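Saframycin Mx1 synthetase B (Legionella pneumophila subsp. pneumophila, PDB 3KXW) is a member of the ANL superfamily of AMP-binding enzymes, known as a fatty acid AMP ligase, modelled with bound 5'-O-[(S)-(dodecanoyloxy)(hydroxy)phosphoryl]adenosine. Local coordinates at residues Q100-D105 and E531-E536; F475-S480 and N523-L528. All coordinates share one frame; numbering follows the deposited sequence.

Interaction 1 (Q100-D105 and E531-E536)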
ATOM      1  N   GLN A 100     -15.386  10.616   2.878  1.00 30.03           N
ATOM      2  CA  GLN A 100     -15.710  10.899   4.272  1.00 29.21           C
ATOM      3  C   GLN A 100     -14.798  11.980   4.831  1.00 29.21           C
ATOM      4  O   GLN A 100     -13.890  12.480   4.153  1.00 25.43           O
ATOM      5  CB  GLN A 100     -15.656   9.626   5.142  1.00 27.57           C
ATOM      6  CG  GLN A 100     -16.606   8.477   4.722  1.00 29.52           C
ATOM      7  CD  GLN A 100     -18.072   8.766   5.003  1.00 29.73           C
ATOM      8  OE1 GLN A 100     -18.403   9.627   5.813  1.00 32.81           O
ATOM      9  NE2 GLN A 100     -18.960   8.047   4.326  1.00 32.92           N
ATOM     10  N   GLU A 101     -15.050  12.349   6.081  1.00 27.90           N
ATOM     11  CA  GLU A 101     -14.439  13.548   6.634  1.00 28.74           C
ATOM     12  C   GLU A 101     -12.917  13.579   6.516  1.00 27.33           C
ATOM     13  O   GLU A 101     -12.339  14.547   5.994  1.00 25.29           O
ATOM     14  CB  GLU A 101     -14.870  13.723   8.097  1.00 30.77           C
ATOM     15  CG  GLU A 101     -16.214  14.426   8.245  1.00 34.16           C
ATOM     16  CD  GLU A 101     -17.412  13.491   8.118  1.00 36.65           C
ATOM     17  OE1 GLU A 101     -17.220  12.281   7.778  1.00 31.87           O
ATOM     18  OE2 GLU A 101     -18.552  13.986   8.354  1.00 36.40           O
ATOM     19  N   LYS A 102     -12.276  12.523   7.011  1.00 25.54           N
ATOM     20  CA  LYS A 102     -10.816  12.468   7.044  1.00 27.63           C
ATOM     21  C   LYS A 102     -10.235  12.364   5.632  1.00 27.04           C
ATOM     22  O   LYS A 102      -9.218  12.991   5.328  1.00 28.59           O
ATOM     23  CB  LYS A 102     -10.319  11.316   7.936  1.00 27.62           C
ATOM     24  CG  LYS A 102      -8.818  11.360   8.249  1.00 28.35           C
ATOM     25  CD  LYS A 102      -8.436  12.675   8.930  1.00 29.81           C
ATOM     26  CE  LYS A 102      -6.974  13.042   8.662  1.00 32.16           C
ATOM     27  NZ  LYS A 102      -6.761  13.508   7.239  1.00 31.39           N
ATOM     28  N   LEU A 103     -10.867  11.577   4.766  1.00 25.89           N
ATOM     29  CA  LEU A 103     -10.401  11.505   3.372  1.00 28.88           C
ATOM     30  C   LEU A 103     -10.474  12.872   2.687  1.00 26.01           C
ATOM     31  O   LEU A 103      -9.707  13.159   1.763  1.00 26.19           O
ATOM     32  CB  LEU A 103     -11.208  10.488   2.556  1.00 25.29           C
ATOM     33  CG  LEU A 103     -10.975   9.007   2.859  1.00 25.79           C
ATOM     34  CD1 LEU A 103     -12.172   8.198   2.353  1.00 27.68           C
ATOM     35  CD2 LEU A 103      -9.674   8.476   2.269  1.00 28.02           C
ATOM     36  N   LEU A 104     -11.418  13.700   3.124  1.00 26.50           N
ATOM     37  CA  LEU A 104     -11.603  15.024   2.521  1.00 26.43           C
ATOM     38  C   LEU A 104     -10.583  16.023   3.054  1.00 25.78           C
ATOM     39  O   LEU A 104     -10.039  16.847   2.308  1.00 23.07           O
ATOM     40  CB  LEU A 104     -13.023  15.530   2.757  1.00 27.93           C
ATOM     41  CG  LEU A 104     -13.283  16.974   2.299  1.00 24.67           C
ATOM     42  CD1 LEU A 104     -13.075  17.125   0.804  1.00 29.01           C
ATOM     43  CD2 LEU A 104     -14.705  17.366   2.694  1.00 28.76           C
ATOM     44  N   ASP A 105     -10.317  15.930   4.349  1.00 26.35           N
ATOM     45  CA  ASP A 105      -9.241  16.688   4.962  1.00 25.92           C
ATOM     46  C   ASP A 105      -7.899  16.367   4.282  1.00 23.99           C
ATOM     47  O   ASP A 105      -7.113  17.263   3.984  1.00 23.78           O
ATOM     48  CB  ASP A 105      -9.169  16.340   6.453  1.00 28.24           C
ATOM     49  CG  ASP A 105      -7.956  16.926   7.119  1.00 28.91           C
ATOM     50  OD1 ASP A 105      -7.962  18.147   7.363  1.00 27.89           O
ATOM     51  OD2 ASP A 105      -6.995  16.164   7.390  1.00 30.97           O
ATOM     52  N   GLU A 531     -11.130   1.699   4.891  1.00 19.39           N
ATOM     53  CA  GLU A 531     -11.583   2.690   3.907  1.00 23.71           C
ATOM     54  C   GLU A 531     -11.357   4.143   4.318  1.00 24.91           C
ATOM     55  O   GLU A 531     -10.900   4.951   3.512  1.00 24.46           O
ATOM     56  CB  GLU A 531     -13.052   2.441   3.566  1.00 22.71           C
ATOM     57  CG  GLU A 531     -13.255   1.044   3.010  1.00 27.17           C
ATOM     58  CD  GLU A 531     -13.517   0.985   1.507  1.00 34.29           C
ATOM     59  OE1 GLU A 531     -14.696   1.191   1.123  1.00 36.63           O
ATOM     60  OE2 GLU A 531     -12.578   0.672   0.711  1.00 38.42           O
ATOM     61  N   ASN A 532     -11.663   4.465   5.576  1.00 21.63           N
ATOM     62  CA  ASN A 532     -11.548   5.831   6.068  1.00 21.45           C
ATOM     63  C   ASN A 532     -10.137   6.246   6.458  1.00 22.95           C
ATOM     64  O   ASN A 532      -9.818   7.433   6.428  1.00 23.71           O
ATOM     65  CB  ASN A 532     -12.491   6.053   7.263  1.00 19.76           C
ATOM     66  CG  ASN A 532     -13.968   6.101   6.858  1.00 22.30           C
ATOM     67  OD1 ASN A 532     -14.343   5.714   5.747  1.00 20.90           O
ATOM     68  ND2 ASN A 532     -14.813   6.576   7.773  1.00 22.23           N
ATOM     69  N   HIS A 533      -9.292   5.285   6.828  1.00 21.67           N
ATOM     70  CA  HIS A 533      -7.990   5.618   7.421  1.00 22.95           C
ATOM     71  C   HIS A 533      -6.788   4.877   6.850  1.00 22.09           C
ATOM     72  O   HIS A 533      -5.639   5.135   7.233  1.00 22.39           O
ATOM     73  CB  HIS A 533      -8.056   5.430   8.938  1.00 20.47           C
ATOM     74  CG  HIS A 533      -9.153   6.220   9.563  1.00 19.17           C
ATOM     75  ND1 HIS A 533      -9.051   7.576   9.789  1.00 20.64           N
ATOM     76  CD2 HIS A 533     -10.404   5.866   9.935  1.00 19.17           C
ATOM     77  CE1 HIS A 533     -10.182   8.014  10.323  1.00 21.71           C
ATOM     78  NE2 HIS A 533     -11.021   6.995  10.419  1.00 19.43           N
ATOM     79  N   GLN A 534      -7.053   3.966   5.929  1.00 22.12           N
ATOM     80  CA  GLN A 534      -5.990   3.126   5.374  1.00 23.67           C
ATOM     81  C   GLN A 534      -5.221   2.432   6.488  1.00 25.78           C
ATOM     82  O   GLN A 534      -3.993   2.337   6.432  1.00 24.06           O
ATOM     83  CB  GLN A 534      -5.042   3.958   4.484  1.00 25.66           C
ATOM     84  CG  GLN A 534      -5.674   4.446   3.177  1.00 27.10           C
ATOM     85  CD  GLN A 534      -6.765   5.473   3.406  1.00 27.79           C
ATOM     86  OE1 GLN A 534      -6.523   6.547   3.972  1.00 29.29           O
ATOM     87  NE2 GLN A 534      -7.976   5.154   2.967  1.00 26.97           N
ATOM     88  N   LEU A 535      -5.943   1.952   7.505  1.00 19.67           N
ATOM     89  CA  LEU A 535      -5.327   1.201   8.583  1.00 20.79           C
ATOM     90  C   LEU A 535      -6.049  -0.133   8.754  1.00 18.78           C
ATOM     91  O   LEU A 535      -7.210  -0.256   8.370  1.00 18.86           O
ATOM     92  CB  LEU A 535      -5.397   1.978   9.907  1.00 19.73           C
ATOM     93  CG  LEU A 535      -4.605   3.297   9.971  1.00 21.65           C
ATOM     94  CD1 LEU A 535      -5.055   4.104  11.165  1.00 21.37           C
ATOM     95  CD2 LEU A 535      -3.102   3.015  10.037  1.00 22.32           C
ATOM     96  N   GLU A 536      -5.358  -1.120   9.315  1.00 17.04           N
ATOM     97  CA  GLU A 536      -5.961  -2.434   9.560  1.00 18.53           C
ATOM     98  C   GLU A 536      -6.172  -2.725  11.041  1.00 17.74           C
ATOM     99  O   GLU A 536      -5.204  -2.825  11.790  1.00 17.84           O
ATOM    100  CB  GLU A 536      -5.096  -3.548   8.970  1.00 21.32           C
ATOM    101  CG  GLU A 536      -4.797  -3.380   7.495  1.00 20.56           C
ATOM    102  CD  GLU A 536      -3.475  -2.698   7.283  1.00 26.17           C
ATOM    103  OE1 GLU A 536      -3.183  -1.734   8.010  1.00 33.59           O
ATOM    104  OE2 GLU A 536      -2.699  -3.128   6.408  1.00 29.91           O
TER
HETATM  105  O   HOH W   1     -12.256   9.268   6.131  1.00 24.74           O
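Leu103 lays its isobutyl end over the C-terminal end of helix 515-533 and Gln534. Its CD1 sits 3.7 Å from Glu531 O. Its CD2 lies 3.8 Å from Gln534 NE2, and the two side chains run obliquely to each other. The Gln534 chain bends at chi2 (68°), which turns CD back toward the leucine. Gln534 has left the helix with positive phi, and its OE1 takes a hydrogen bond from Lys106 NZ.

Beside this, Gln100 CG rests 3.7 Å from Asn532 OD1. The two amide planes are 26° apart, but the meeting is made by the methylene of Gln100, because its own amide leads away. Asn532 ND2 is hydrogen-bonded to Ser476 OG, which holds the amide in place. Gln100 is the N-cap residue of helix 101-114.

The contact joins the start of that helix, in the AMP-binding family region, to the end of a helix in the C-terminal family region. It therefore bridges the large and small parts of an ANL-type chain.

A water ties the two backbones together. It accepts from Leu103 N at 3.0 Å and donates to Asn532 O at 3.1 Å. The first-turn N-H of one helix and a carbonyl near the end of the other are thus satisfied by the same molecule.

The Lys102 and His533 side chains cross at about a right angle. Lys102 CB comes obliquely to the ring, 4.1 Å from CE1 of His533. Lys102 CG stands anti to the backbone N (chi1 -168°) and lies 4.1 Å from His533 ND1. The ammonium group turns away to a salt bridge, Lys102 NZ to Asp105 OD2 at 2.7 Å, and Arg109 shares that carboxylate. His533 NE2 is hydrogen-bonded to Ser476 OG.

Interaction 2 (F475-S480 and N523-L528)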
ATOM      1  N   PHE A 475     -14.230   8.761  15.588  1.00 17.73           N
ATOM      2  CA  PHE A 475     -15.155   9.613  14.836  1.00 19.29           C
ATOM      3  C   PHE A 475     -15.850   8.838  13.722  1.00 20.20           C
ATOM      4  O   PHE A 475     -17.076   8.944  13.551  1.00 20.02           O
ATOM      5  CB  PHE A 475     -14.437  10.819  14.233  1.00 22.88           C
ATOM      6  CG  PHE A 475     -15.353  11.743  13.470  1.00 24.49           C
ATOM      7  CD1 PHE A 475     -15.951  12.815  14.102  1.00 25.72           C
ATOM      8  CD2 PHE A 475     -15.615  11.527  12.120  1.00 23.05           C
ATOM      9  CE1 PHE A 475     -16.800  13.669  13.406  1.00 27.15           C
ATOM     10  CE2 PHE A 475     -16.470  12.372  11.417  1.00 27.46           C
ATOM     11  CZ  PHE A 475     -17.060  13.449  12.071  1.00 25.65           C
ATOM     12  N   SER A 476     -15.059   8.089  12.952  1.00 18.11           N
ATOM     13  CA  SER A 476     -15.580   7.269  11.869  1.00 17.69           C
ATOM     14  C   SER A 476     -16.661   6.306  12.364  1.00 18.18           C
ATOM     15  O   SER A 476     -17.741   6.221  11.775  1.00 17.24           O
ATOM     16  CB  SER A 476     -14.444   6.501  11.163  1.00 17.88           C
ATOM     17  OG  SER A 476     -13.682   7.374  10.330  1.00 18.36           O
ATOM     18  N   LEU A 477     -16.369   5.598  13.453  1.00 17.04           N
ATOM     19  CA  LEU A 477     -17.311   4.629  14.016  1.00 17.70           C
ATOM     20  C   LEU A 477     -18.601   5.325  14.424  1.00 20.05           C
ATOM     21  O   LEU A 477     -19.714   4.852  14.135  1.00 20.12           O
ATOM     22  CB  LEU A 477     -16.684   3.921  15.235  1.00 18.02           C
ATOM     23  CG  LEU A 477     -15.552   2.949  14.895  1.00 19.85           C
ATOM     24  CD1 LEU A 477     -14.653   2.632  16.097  1.00 18.26           C
ATOM     25  CD2 LEU A 477     -16.153   1.671  14.351  1.00 20.03           C
HETATM   26  N   MSE A 478     -18.450   6.462  15.092  1.00 19.18           N
HETATM   27  CA  MSE A 478     -19.611   7.181  15.601  1.00 20.37           C
HETATM   28  C   MSE A 478     -20.429   7.797  14.478  1.00 21.14           C
HETATM   29  O   MSE A 478     -21.629   8.018  14.629  1.00 21.49           O
HETATM   30  CB  MSE A 478     -19.178   8.227  16.625  1.00 20.12           C
HETATM   31  CG  MSE A 478     -18.586   7.590  17.885  1.00 20.48           C
HETATM   32 SE   MSE A 478     -19.857   6.421  18.896  1.00 35.50          SE
HETATM   33  CE  MSE A 478     -19.577   4.684  17.998  1.00 21.29           C
ATOM     34  N   HIS A 479     -19.788   8.046  13.343  1.00 20.48           N
ATOM     35  CA  HIS A 479     -20.486   8.688  12.228  1.00 21.45           C
ATOM     36  C   HIS A 479     -20.920   7.747  11.106  1.00 22.90           C
ATOM     37  O   HIS A 479     -21.493   8.169  10.090  1.00 24.03           O
ATOM     38  CB  HIS A 479     -19.682   9.876  11.729  1.00 23.92           C
ATOM     39  CG  HIS A 479     -19.573  10.965  12.757  1.00 26.91           C
ATOM     40  ND1 HIS A 479     -20.296  12.139  12.681  1.00 29.75           N
ATOM     41  CD2 HIS A 479     -18.877  11.028  13.919  1.00 25.87           C
ATOM     42  CE1 HIS A 479     -20.017  12.894  13.729  1.00 30.46           C
ATOM     43  NE2 HIS A 479     -19.163  12.241  14.499  1.00 30.46           N
ATOM     44  N   SER A 480     -20.671   6.460  11.297  1.00 21.67           N
ATOM     45  CA  SER A 480     -21.093   5.465  10.323  1.00 19.69           C
ATOM     46  C   SER A 480     -22.392   4.869  10.821  1.00 21.55           C
ATOM     47  O   SER A 480     -22.750   5.054  11.983  1.00 21.44           O
ATOM     48  CB  SER A 480     -20.059   4.358  10.220  1.00 22.32           C
ATOM     49  OG  SER A 480     -20.111   3.562  11.384  1.00 23.16           O
ATOM     50  N   ASN A 523     -16.516  -7.526  10.797  1.00 18.41           N
ATOM     51  CA  ASN A 523     -16.159  -7.251   9.406  1.00 20.01           C
ATOM     52  C   ASN A 523     -16.458  -5.817   8.967  1.00 18.66           C
ATOM     53  O   ASN A 523     -15.673  -5.209   8.242  1.00 18.30           O
ATOM     54  CB  ASN A 523     -16.811  -8.278   8.472  1.00 23.96           C
ATOM     55  CG  ASN A 523     -16.362  -9.694   8.776  1.00 21.41           C
ATOM     56  OD1 ASN A 523     -15.250  -9.905   9.246  1.00 24.37           O
ATOM     57  ND2 ASN A 523     -17.229 -10.674   8.521  1.00 23.05           N
ATOM     58  N   GLU A 524     -17.584  -5.272   9.425  1.00 19.33           N
ATOM     59  CA  GLU A 524     -17.961  -3.900   9.088  1.00 19.47           C
ATOM     60  C   GLU A 524     -16.992  -2.925   9.709  1.00 17.51           C
ATOM     61  O   GLU A 524     -16.631  -1.911   9.104  1.00 18.07           O
ATOM     62  CB  GLU A 524     -19.386  -3.591   9.577  1.00 19.77           C
ATOM     63  CG  GLU A 524     -20.445  -4.223   8.702  1.00 25.85           C
ATOM     64  CD  GLU A 524     -21.817  -4.285   9.356  1.00 31.87           C
ATOM     65  OE1 GLU A 524     -21.918  -4.075  10.588  1.00 32.21           O
ATOM     66  OE2 GLU A 524     -22.798  -4.574   8.635  1.00 35.16           O
ATOM     67  N   ILE A 525     -16.572  -3.222  10.932  1.00 16.03           N
ATOM     68  CA  ILE A 525     -15.613  -2.361  11.579  1.00 17.10           C
ATOM     69  C   ILE A 525     -14.288  -2.397  10.811  1.00 16.91           C
ATOM     70  O   ILE A 525     -13.725  -1.357  10.487  1.00 16.73           O
ATOM     71  CB  ILE A 525     -15.408  -2.758  13.033  1.00 15.54           C
ATOM     72  CG1 ILE A 525     -16.681  -2.425  13.822  1.00 16.48           C
ATOM     73  CG2 ILE A 525     -14.218  -2.001  13.594  1.00 17.31           C
ATOM     74  CD1 ILE A 525     -16.735  -3.071  15.241  1.00 16.06           C
ATOM     75  N   PHE A 526     -13.811  -3.593  10.494  1.00 15.72           N
ATOM     76  CA  PHE A 526     -12.559  -3.696   9.754  1.00 15.83           C
ATOM     77  C   PHE A 526     -12.618  -2.910   8.445  1.00 17.26           C
ATOM     78  O   PHE A 526     -11.718  -2.109   8.137  1.00 16.63           O
ATOM     79  CB  PHE A 526     -12.146  -5.159   9.513  1.00 17.57           C
ATOM     80  CG  PHE A 526     -10.751  -5.287   8.964  1.00 17.99           C
ATOM     81  CD1 PHE A 526      -9.666  -5.471   9.807  1.00 16.69           C
ATOM     82  CD2 PHE A 526     -10.529  -5.167   7.607  1.00 18.36           C
ATOM     83  CE1 PHE A 526      -8.369  -5.576   9.284  1.00 18.01           C
ATOM     84  CE2 PHE A 526      -9.247  -5.251   7.078  1.00 17.39           C
ATOM     85  CZ  PHE A 526      -8.166  -5.454   7.928  1.00 19.46           C
ATOM     86  N   GLU A 527     -13.686  -3.107   7.686  1.00 18.30           N
ATOM     87  CA  GLU A 527     -13.857  -2.384   6.414  1.00 20.39           C
ATOM     88  C   GLU A 527     -13.917  -0.857   6.567  1.00 21.04           C
ATOM     89  O   GLU A 527     -13.296  -0.105   5.810  1.00 20.36           O
ATOM     90  CB  GLU A 527     -15.090  -2.909   5.681  1.00 20.86           C
ATOM     91  CG  GLU A 527     -15.405  -2.163   4.389  1.00 24.46           C
ATOM     92  CD  GLU A 527     -16.759  -2.575   3.804  1.00 29.69           C
ATOM     93  OE1 GLU A 527     -17.008  -3.800   3.651  1.00 32.51           O
ATOM     94  OE2 GLU A 527     -17.578  -1.678   3.530  1.00 31.38           O
ATOM     95  N   LEU A 528     -14.642  -0.393   7.575  1.00 19.69           N
ATOM     96  CA  LEU A 528     -14.747   1.040   7.819  1.00 17.04           C
ATOM     97  C   LEU A 528     -13.414   1.709   8.061  1.00 17.87           C
ATOM     98  O   LEU A 528     -13.126   2.754   7.479  1.00 20.34           O
ATOM     99  CB  LEU A 528     -15.675   1.314   9.011  1.00 17.43           C
ATOM    100  CG  LEU A 528     -15.846   2.788   9.371  1.00 20.15           C
ATOM    101  CD1 LEU A 528     -16.631   3.515   8.276  1.00 20.71           C
ATOM    102  CD2 LEU A 528     -16.563   2.927  10.705  1.00 20.38           C
TER
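Leu528 holds CG anti to its backbone N (chi1 179°), and the branched end meets residues 476-480. Leu477 has CG beside its backbone N, anti to the carbonyl carbon. Its CD2 meets Leu528 CD2 at 3.9 Å, the two chains running obliquely. The same Leu477 CD2 touches Ile525 CG1 at 4.2 Å, here with the side chains at about a right angle.

Leu528 CD2 is the focus of the contact. It lies 3.7 Å from Ser476 O and 3.7 Å from Ser480 OG, while Leu528 CD1 is 4.0 Å from Ser480 CB. The Ser480 hydroxyl donates to Leu477 O at 3.1 Å, tilted 34° from the carbonyl plane. This bond folds the hydroxyl back onto its own helix end, beside the leucine methyl.

Leu477 also packs on Cys489 and Val504, and Ile525 on Cys506, so Leu477 rests on strands 486-496 and 499-508, and Ile525 on strand 499-508. The axes of segments 475-479 and 523-528 come within 10.8 Å, with 125° between their N-to-C directions. This is helix-helix packing, largely through leucine and isoleucine side chains, beside a beta-sheet in the alpha/beta C-terminal region of an ANL-family protein.

How the interactions relate
Both interactions use helix 515-533: interaction 2 takes residues 523-528, and interaction 1 takes its end. Their centres are 10 Å apart, and interaction 2 is nested within the chain loop that interaction 1 closes. Ser476 of interaction 2 ties them together, its OG 2.7 Å from His533 NE2 and 2.9 Å from Asn532 ND2. Packing adds a second link, with Glu101 CD 3.6 Å from Phe475 CE2. Interaction 2 holds two helices of the C-terminal region together, whereas interaction 1 sets one of them against helix 101-114. Interaction 1 is near the ligand pocket: the Gln534 side chain is about 9 Å from the bound 5'-O-[(S)-(dodecanoyloxy)(hydroxy)phosphoryl]adenosine.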